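Local structure of esterase D (Cellvibrio japonicus, 2W87) at residues R13-I18 with G38-W43; L71-G76 with I99-V104. The protein binds glucuronic acid and calcium through this family 35 carbohydrate-binding module of a larger esterase that probably degrades plant cell wall xylan. All blocks are in the same frame, centred on the assembly; numbering follows the deposited sequence. Where two conformers were deposited one is given.

Contact 1: residues R13-I18 with G38-W43; sequences RVDGTI and GAAVVW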
ATOM      1  N   ARG A  13       2.207   9.373  -2.385  1.00 12.58           N
ATOM      2  CA  ARG A  13       2.632   9.994  -1.148  1.00 13.21           C
ATOM      3  C   ARG A  13       2.941   8.964  -0.095  1.00 11.63           C
ATOM      4  O   ARG A  13       2.363   7.887  -0.093  1.00 10.10           O
ATOM      5  CB  ARG A  13       1.521  10.913  -0.581  1.00 14.14           C
ATOM      6  CG  ARG A  13       1.975  11.769   0.562  1.00 17.79           C
ATOM      7  CD  ARG A  13       0.876  12.600   1.138  1.00 17.56           C
ATOM      8  NE  ARG A  13       0.204  11.963   2.257  1.00 20.75           N
ATOM      9  CZ  ARG A  13      -1.037  11.482   2.223  1.00 21.93           C
ATOM     10  NH1 ARG A  13      -1.758  11.547   1.100  1.00 24.01           N
ATOM     11  NH2 ARG A  13      -1.561  10.923   3.311  1.00 19.18           N
ATOM     12  N   VAL A  14       3.910   9.299   0.753  1.00 11.16           N
ATOM     13  CA  VAL A  14       4.093   8.635   2.054  1.00 10.90           C
ATOM     14  C   VAL A  14       4.213   9.719   3.134  1.00 11.31           C
ATOM     15  O   VAL A  14       4.927  10.704   2.960  1.00 11.48           O
ATOM     16  CB  VAL A  14       5.311   7.694   2.107  1.00 10.97           C
ATOM     17  CG1 VAL A  14       6.587   8.394   1.670  1.00 11.77           C
ATOM     18  CG2 VAL A  14       5.459   7.060   3.513  1.00 11.10           C
ATOM     19  N   ASP A  15       3.457   9.533   4.217  1.00 10.80           N
ATOM     20  CA  ASP A  15       3.642  10.336   5.424  1.00 11.38           C
ATOM     21  C   ASP A  15       4.799   9.730   6.183  1.00 11.59           C
ATOM     22  O   ASP A  15       4.616   8.845   7.029  1.00 11.98           O
ATOM     23  CB  ASP A  15       2.376  10.346   6.263  1.00 11.27           C
ATOM     24  CG  ASP A  15       1.194  10.900   5.509  1.00 13.27           C
ATOM     25  OD1 ASP A  15       1.392  11.943   4.811  1.00 14.51           O
ATOM     26  OD2 ASP A  15       0.084  10.272   5.580  1.00 13.00           O
ATOM     27  N   GLY A  16       5.993  10.195   5.861  1.00 12.17           N
ATOM     28  CA  GLY A  16       7.227   9.526   6.287  1.00 11.71           C
ATOM     29  C   GLY A  16       8.293   9.702   5.217  1.00 12.61           C
ATOM     30  O   GLY A  16       8.416  10.767   4.643  1.00 13.47           O
ATOM     31  N   THR A  17       9.054   8.653   4.932  1.00 12.76           N
ATOM     32  CA  THR A  17      10.140   8.726   3.974  1.00 13.09           C
ATOM     33  C   THR A  17      10.138   7.537   3.051  1.00 12.55           C
ATOM     34  O   THR A  17       9.517   6.535   3.361  1.00 11.48           O
ATOM     35  CB  THR A  17      11.529   8.787   4.679  1.00 14.19           C
ATOM     36  OG1 THR A  17      11.657   7.745   5.652  1.00 15.42           O
ATOM     37  CG2 THR A  17      11.755  10.129   5.341  1.00 15.81           C
ATOM     38  N   ILE A  18      10.839   7.673   1.931  1.00 12.23           N
ATOM     39  CA  ILE A  18      11.227   6.539   1.122  1.00 12.51           C
ATOM     40  C   ILE A  18      12.653   6.136   1.493  1.00 12.89           C
ATOM     41  O   ILE A  18      13.569   6.931   1.379  1.00 12.70           O
ATOM     42  CB  ILE A  18      11.131   6.829  -0.382  1.00 13.26           C
ATOM     43  CG1 ILE A  18       9.709   7.232  -0.723  1.00 14.29           C
ATOM     44  CG2 ILE A  18      11.532   5.584  -1.192  1.00 12.93           C
ATOM     45  CD1 ILE A  18       8.738   6.099  -0.563  1.00 19.57           C
ATOM     46  N   GLY A  38      -2.679   6.732  11.674  1.00 12.52           N
ATOM     47  CA  GLY A  38      -3.145   7.450  10.513  1.00 12.38           C
ATOM     48  C   GLY A  38      -2.089   7.708   9.457  1.00 11.48           C
ATOM     49  O   GLY A  38      -2.423   8.068   8.322  1.00 12.55           O
ATOM     50  N   ALA A  39      -0.814   7.543   9.792  1.00 11.46           N
ATOM     51  CA  ALA A  39       0.234   7.736   8.782  1.00 11.01           C
ATOM     52  C   ALA A  39      -0.011   6.795   7.593  1.00 11.11           C
ATOM     53  O   ALA A  39      -0.264   5.608   7.773  1.00 10.22           O
ATOM     54  CB  ALA A  39       1.617   7.543   9.390  1.00 10.92           C
ATOM     55  N   ALA A  40       0.075   7.343   6.378  1.00 11.14           N
ATOM     56  CA  ALA A  40      -0.368   6.645   5.183  1.00 10.95           C
ATOM     57  C   ALA A  40       0.662   6.499   4.069  1.00 10.38           C
ATOM     58  O   ALA A  40       1.689   7.230   4.003  1.00  9.66           O
ATOM     59  CB  ALA A  40      -1.648   7.278   4.647  1.00 11.23           C
ATOM     60  N   VAL A  41       0.374   5.517   3.207  1.00  9.24           N
ATOM     61  CA  VAL A  41       0.995   5.401   1.895  1.00 10.00           C
ATOM     62  C   VAL A  41      -0.144   5.510   0.924  1.00  9.62           C
ATOM     63  O   VAL A  41      -1.216   4.908   1.147  1.00  9.74           O
ATOM     64  CB  VAL A  41       1.781   4.075   1.695  1.00 10.06           C
ATOM     65  CG1 VAL A  41       2.483   4.071   0.317  1.00 10.29           C
ATOM     66  CG2 VAL A  41       2.789   3.905   2.818  1.00 10.16           C
ATOM     67  N   VAL A  42       0.060   6.272  -0.151  1.00  9.07           N
ATOM     68  CA  VAL A  42      -1.015   6.549  -1.109  1.00  9.82           C
ATOM     69  C   VAL A  42      -0.573   6.275  -2.548  1.00 10.79           C
ATOM     70  O   VAL A  42       0.520   6.691  -2.971  1.00 10.69           O
ATOM     71  CB  VAL A  42      -1.548   8.009  -1.002  1.00  9.70           C
ATOM     72  CG1 VAL A  42      -2.751   8.236  -1.919  1.00 11.43           C
ATOM     73  CG2 VAL A  42      -1.902   8.368   0.435  1.00  9.92           C
ATOM     74  N   TRP A  43      -1.435   5.551  -3.269  1.00 10.77           N
ATOM     75  CA  TRP A  43      -1.275   5.245  -4.684  1.00 10.96           C
ATOM     76  C   TRP A  43      -2.492   5.703  -5.445  1.00 11.50           C
ATOM     77  O   TRP A  43      -3.552   5.952  -4.873  1.00 11.16           O
ATOM     78  CB  TRP A  43      -1.137   3.738  -4.923  1.00 11.08           C
ATOM     79  CG  TRP A  43      -0.045   3.060  -4.162  1.00 11.03           C
ATOM     80  CD1 TRP A  43       1.215   2.889  -4.560  1.00 10.37           C
ATOM     81  CD2 TRP A  43      -0.159   2.455  -2.870  1.00 11.71           C
ATOM     82  NE1 TRP A  43       1.938   2.216  -3.597  1.00 11.42           N
ATOM     83  CE2 TRP A  43       1.106   1.926  -2.549  1.00 11.55           C
ATOM     84  CE3 TRP A  43      -1.208   2.299  -1.963  1.00 11.88           C
ATOM     85  CZ2 TRP A  43       1.347   1.251  -1.367  1.00 12.19           C
ATOM     86  CZ3 TRP A  43      -0.963   1.614  -0.787  1.00 11.73           C
ATOM     87  CH2 TRP A  43       0.299   1.115  -0.494  1.00 12.13           C
TER

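Contact 2: residues L71-G76 with I99-V104; sequences LVINGG and IDVDLV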
ATOM      1  N   LEU A  71      -7.582   0.586   4.524  1.00 12.29           N
ATOM      2  CA  LEU A  71      -7.343   0.881   3.119  1.00 12.64           C
ATOM      3  C   LEU A  71      -8.622   1.476   2.569  1.00 13.08           C
ATOM      4  O   LEU A  71      -9.662   0.822   2.604  1.00 12.72           O
ATOM      5  CB  LEU A  71      -6.951  -0.381   2.343  1.00 13.31           C
ATOM      6  CG  LEU A  71      -6.555  -0.059   0.884  1.00 14.15           C
ATOM      7  CD1 LEU A  71      -5.455  -0.947   0.381  1.00 17.79           C
ATOM      8  CD2 LEU A  71      -7.730  -0.097  -0.052  1.00 15.11           C
ATOM      9  N   VAL A  72      -8.552   2.714   2.076  1.00 12.64           N
ATOM     10  CA  VAL A  72      -9.751   3.404   1.582  0.50 12.86           C
ATOM     11  C   VAL A  72      -9.542   3.816   0.133  1.00 13.25           C
ATOM     12  O   VAL A  72      -8.424   4.102  -0.292  1.00 13.24           O
ATOM     13  CB  VAL A  72     -10.175   4.631   2.450  0.50 12.74           C
ATOM     14  CG1 VAL A  72     -10.408   4.198   3.899  0.50 13.33           C
ATOM     15  CG2 VAL A  72      -9.137   5.781   2.383  0.50 11.47           C
ATOM     16  N   ILE A  73     -10.628   3.814  -0.629  1.00 13.41           N
ATOM     17  CA  ILE A  73     -10.585   4.223  -2.019  1.00 14.38           C
ATOM     18  C   ILE A  73     -11.306   5.559  -2.128  1.00 14.77           C
ATOM     19  O   ILE A  73     -12.448   5.706  -1.671  1.00 15.37           O
ATOM     20  CB  ILE A  73     -11.218   3.179  -2.911  1.00 15.10           C
ATOM     21  CG1 ILE A  73     -10.480   1.849  -2.754  1.00 17.38           C
ATOM     22  CG2 ILE A  73     -11.202   3.615  -4.346  1.00 15.99           C
ATOM     23  CD1 ILE A  73     -11.022   0.753  -3.646  1.00 20.84           C
ATOM     24  N   ASN A  74     -10.638   6.538  -2.708  1.00 15.27           N
ATOM     25  CA  ASN A  74     -11.193   7.873  -2.862  1.00 16.53           C
ATOM     26  C   ASN A  74     -11.708   8.487  -1.551  1.00 17.57           C
ATOM     27  O   ASN A  74     -12.797   9.038  -1.480  1.00 17.88           O
ATOM     28  CB  ASN A  74     -12.239   7.851  -3.962  1.00 16.08           C
ATOM     29  CG  ASN A  74     -11.622   7.641  -5.326  1.00 15.83           C
ATOM     30  OD1 ASN A  74     -10.428   7.938  -5.549  1.00 15.54           O
ATOM     31  ND2 ASN A  74     -12.422   7.147  -6.254  1.00 15.79           N
ATOM     32  N   GLY A  75     -10.863   8.428  -0.538  1.00 19.22           N
ATOM     33  CA  GLY A  75     -11.114   9.112   0.732  1.00 20.77           C
ATOM     34  C   GLY A  75     -12.304   8.487   1.419  1.00 21.99           C
ATOM     35  O   GLY A  75     -13.015   9.154   2.176  1.00 22.64           O
ATOM     36  N   GLY A  76     -12.570   7.221   1.116  1.00 22.13           N
ATOM     37  CA  GLY A  76     -13.634   6.506   1.805  1.00 23.03           C
ATOM     38  C   GLY A  76     -14.959   6.562   1.070  1.00 23.75           C
ATOM     39  O   GLY A  76     -15.866   5.797   1.379  1.00 24.12           O
ATOM     40  N   ILE A  99      -5.737  -8.340  -0.503  1.00 18.31           N
ATOM     41  CA  ILE A  99      -7.126  -7.992  -0.297  1.00 18.74           C
ATOM     42  C   ILE A  99      -7.794  -7.783  -1.662  1.00 17.85           C
ATOM     43  O   ILE A  99      -7.173  -7.238  -2.587  1.00 16.40           O
ATOM     44  CB  ILE A  99      -7.251  -6.742   0.590  1.00 19.78           C
ATOM     45  CG1 ILE A  99      -8.714  -6.439   0.905  1.00 22.15           C
ATOM     46  CG2 ILE A  99      -6.574  -5.544  -0.041  1.00 20.76           C
ATOM     47  CD1 ILE A  99      -8.899  -5.783   2.212  1.00 24.32           C
ATOM     48  N   ASP A 100      -9.017  -8.278  -1.800  1.00 17.05           N
ATOM     49  CA  ASP A 100      -9.804  -7.972  -2.978  1.00 17.29           C
ATOM     50  C   ASP A 100     -10.601  -6.692  -2.729  1.00 16.92           C
ATOM     51  O   ASP A 100     -11.158  -6.481  -1.661  1.00 17.16           O
ATOM     52  CB  ASP A 100     -10.730  -9.123  -3.344  1.00 17.82           C
ATOM     53  CG  ASP A 100     -10.006 -10.262  -4.071  1.00 19.61           C
ATOM     54  OD1 ASP A 100      -8.786 -10.196  -4.296  1.00 20.86           O
ATOM     55  OD2 ASP A 100     -10.681 -11.232  -4.447  1.00 24.95           O
ATOM     56  N   VAL A 101     -10.645  -5.823  -3.731  1.00 16.28           N
ATOM     57  CA  VAL A 101     -11.309  -4.545  -3.576  1.00 15.76           C
ATOM     58  C   VAL A 101     -12.042  -4.251  -4.860  1.00 17.11           C
ATOM     59  O   VAL A 101     -11.665  -4.750  -5.910  1.00 16.55           O
ATOM     60  CB  VAL A 101     -10.338  -3.374  -3.338  1.00 15.86           C
ATOM     61  CG1 VAL A 101      -9.458  -3.634  -2.129  1.00 15.24           C
ATOM     62  CG2 VAL A 101      -9.486  -3.095  -4.582  1.00 14.60           C
ATOM     63  N   ASP A 102     -13.078  -3.426  -4.758  1.00 17.93           N
ATOM     64  CA  ASP A 102     -13.834  -3.025  -5.932  1.00 19.23           C
ATOM     65  C   ASP A 102     -13.378  -1.638  -6.312  1.00 18.98           C
ATOM     66  O   ASP A 102     -13.620  -0.672  -5.582  1.00 19.63           O
ATOM     67  CB  ASP A 102     -15.327  -3.063  -5.643  1.00 20.61           C
ATOM     68  CG  ASP A 102     -15.917  -4.442  -5.887  1.00 24.69           C
ATOM     69  OD1 ASP A 102     -16.010  -4.843  -7.074  1.00 30.81           O
ATOM     70  OD2 ASP A 102     -16.273  -5.133  -4.909  1.00 30.38           O
ATOM     71  N   LEU A 103     -12.702  -1.550  -7.444  1.00 17.44           N
ATOM     72  CA  LEU A 103     -12.301  -0.268  -7.994  1.00 17.10           C
ATOM     73  C   LEU A 103     -13.437   0.315  -8.821  1.00 17.43           C
ATOM     74  O   LEU A 103     -14.226  -0.420  -9.429  1.00 16.99           O
ATOM     75  CB  LEU A 103     -11.042  -0.394  -8.851  1.00 16.58           C
ATOM     76  CG  LEU A 103      -9.729  -0.866  -8.209  1.00 14.74           C
ATOM     77  CD1 LEU A 103      -8.559  -0.642  -9.170  1.00 15.21           C
ATOM     78  CD2 LEU A 103      -9.439  -0.188  -6.907  1.00 13.47           C
ATOM     79  N   VAL A 104     -13.531   1.639  -8.820  1.00 17.46           N
ATOM     80  CA  VAL A 104     -14.495   2.343  -9.662  1.00 18.12           C
ATOM     81  C   VAL A 104     -13.873   2.617 -11.032  1.00 17.86           C
ATOM     82  O   VAL A 104     -12.646   2.715 -11.176  1.00 16.87           O
ATOM     83  CB  VAL A 104     -14.968   3.677  -9.036  1.00 18.43           C
ATOM     84  CG1 VAL A 104     -15.581   3.437  -7.653  1.00 18.45           C
ATOM     85  CG2 VAL A 104     -13.835   4.674  -8.944  1.00 20.12           C
TER

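Contact 1: residues R13-I18 with G38-W43
R13 and V42 face each other as a hydrogen-bonded antiparallel pair. V42 N donates to R13 O at 2.8 Å, and R13 N returns a longer bond to V42 O at 3.2 Å. Their side chains share one face of the sheet. R13 bends at chi3 (93°), turning NE out of line. V42 CG2 lies over one face of the guanidinium, with R13 NH1 the nearest atom at 3.3 Å. The guanidinium edge is turned to D15 of its own segment, in a side-on salt bridge. R13 NE reaches D15 OD1 at 2.8 Å from above the carboxylate plane. R13 NH2 reaches D15 OD2 at 2.9 Å on its syn side. D15 OD2 takes a second bond on its anti side, from A40 N at 3.0 Å. Three N-H donors thus hold the carboxylate, two of them on OD2, beside which A40 CB packs. D15 N bonds nearly straight to A40 O. On the other face, V14 and V41 lie side by side as a non-hydrogen-bonded pair, their CG2 methyls 4.2 Å apart. D15 is the centre of an inverse gamma turn. There the chain leaves strand 11-14 for strand 16-19, which pairs with strand 30-33 near the calcium and glucuronate site at N32. The arrangement is an antiparallel strand pair in a beta-sandwich carbohydrate-binding module, at whose end an aspartate carboxylate accepts from a main-chain NH.

Contact 2: residues L71-G76 with I99-V104
N74 and V104 meet at the nitrogen end of the N74 amide, the flat side-chain group of this contact. V104 CG2 lies 3.9 Å from N74 ND2, beyond the nitrogen and not over the middle of the amide face. The two side chains cross obliquely. The polar work of the amide is done with other partners. ND2 is hydrogen-bonded to N78 OD1 and N107 O, and OD1 accepts from I109 N. These bonds hold the amide in place, so V104 rests against a group that is already fixed.

The rest is made by aliphatic side chains, one also touching a main-chain oxygen. I73 carries most of it through its CD1 methyl. With CG1 beside the backbone N (chi1 -59°) and CD1 extended beyond it (chi2 -178°), the methyl reaches strand 95-103. I73 CD1 touches L103 CD2 at 3.7 Å, and the two side chains cross at about a right angle. The same I73 CD1 lies 3.5 Å from the main-chain oxygen D102 O and 4.2 Å from V101 CB. L71 makes a looser touch, CD2 to V101 CG1 at 4.5 Å. L55 of strand 51-60 also packs on L71 and V101.

The axes of the short segments 71-73 and 99-103 come within 9.0 Å at 17°, nearly parallel. They belong to different sheets, so this is face packing across the beta sandwich. Beyond I73 the chain turns. G76 N bonds to I73 O, and N74 and G75 both have positive phi, close to a type I' turn.

The chemistry is that of an apolar interface. The segments are held together by methyl contacts and the burial of I73, L71, V101 and L103. The polar N74 amide at the border is satisfied by neighbours outside both segments.

Both contacts reach the six-stranded sheet. Contact 1 joins two of its strands, 11-14 and 40-47, through main-chain hydrogen bonds and a bond from A40 N to the D15 carboxylate, which R13 also holds. Contact 2 packs its strand 69-73 on strand 95-103 of the four-stranded sheet, and relies on branched aliphatic side chains. Each is partly buried. In contact 1 the 38-43 side is largely buried and the 13-18 side more exposed. In contact 2 the interior lies between the sheets, and D102 and V104 mark its margin. Contact 1 lies near the calcium and glucuronate sites, whereas contact 2 is remote. Their centres are about 16 Å apart, and they do not touch.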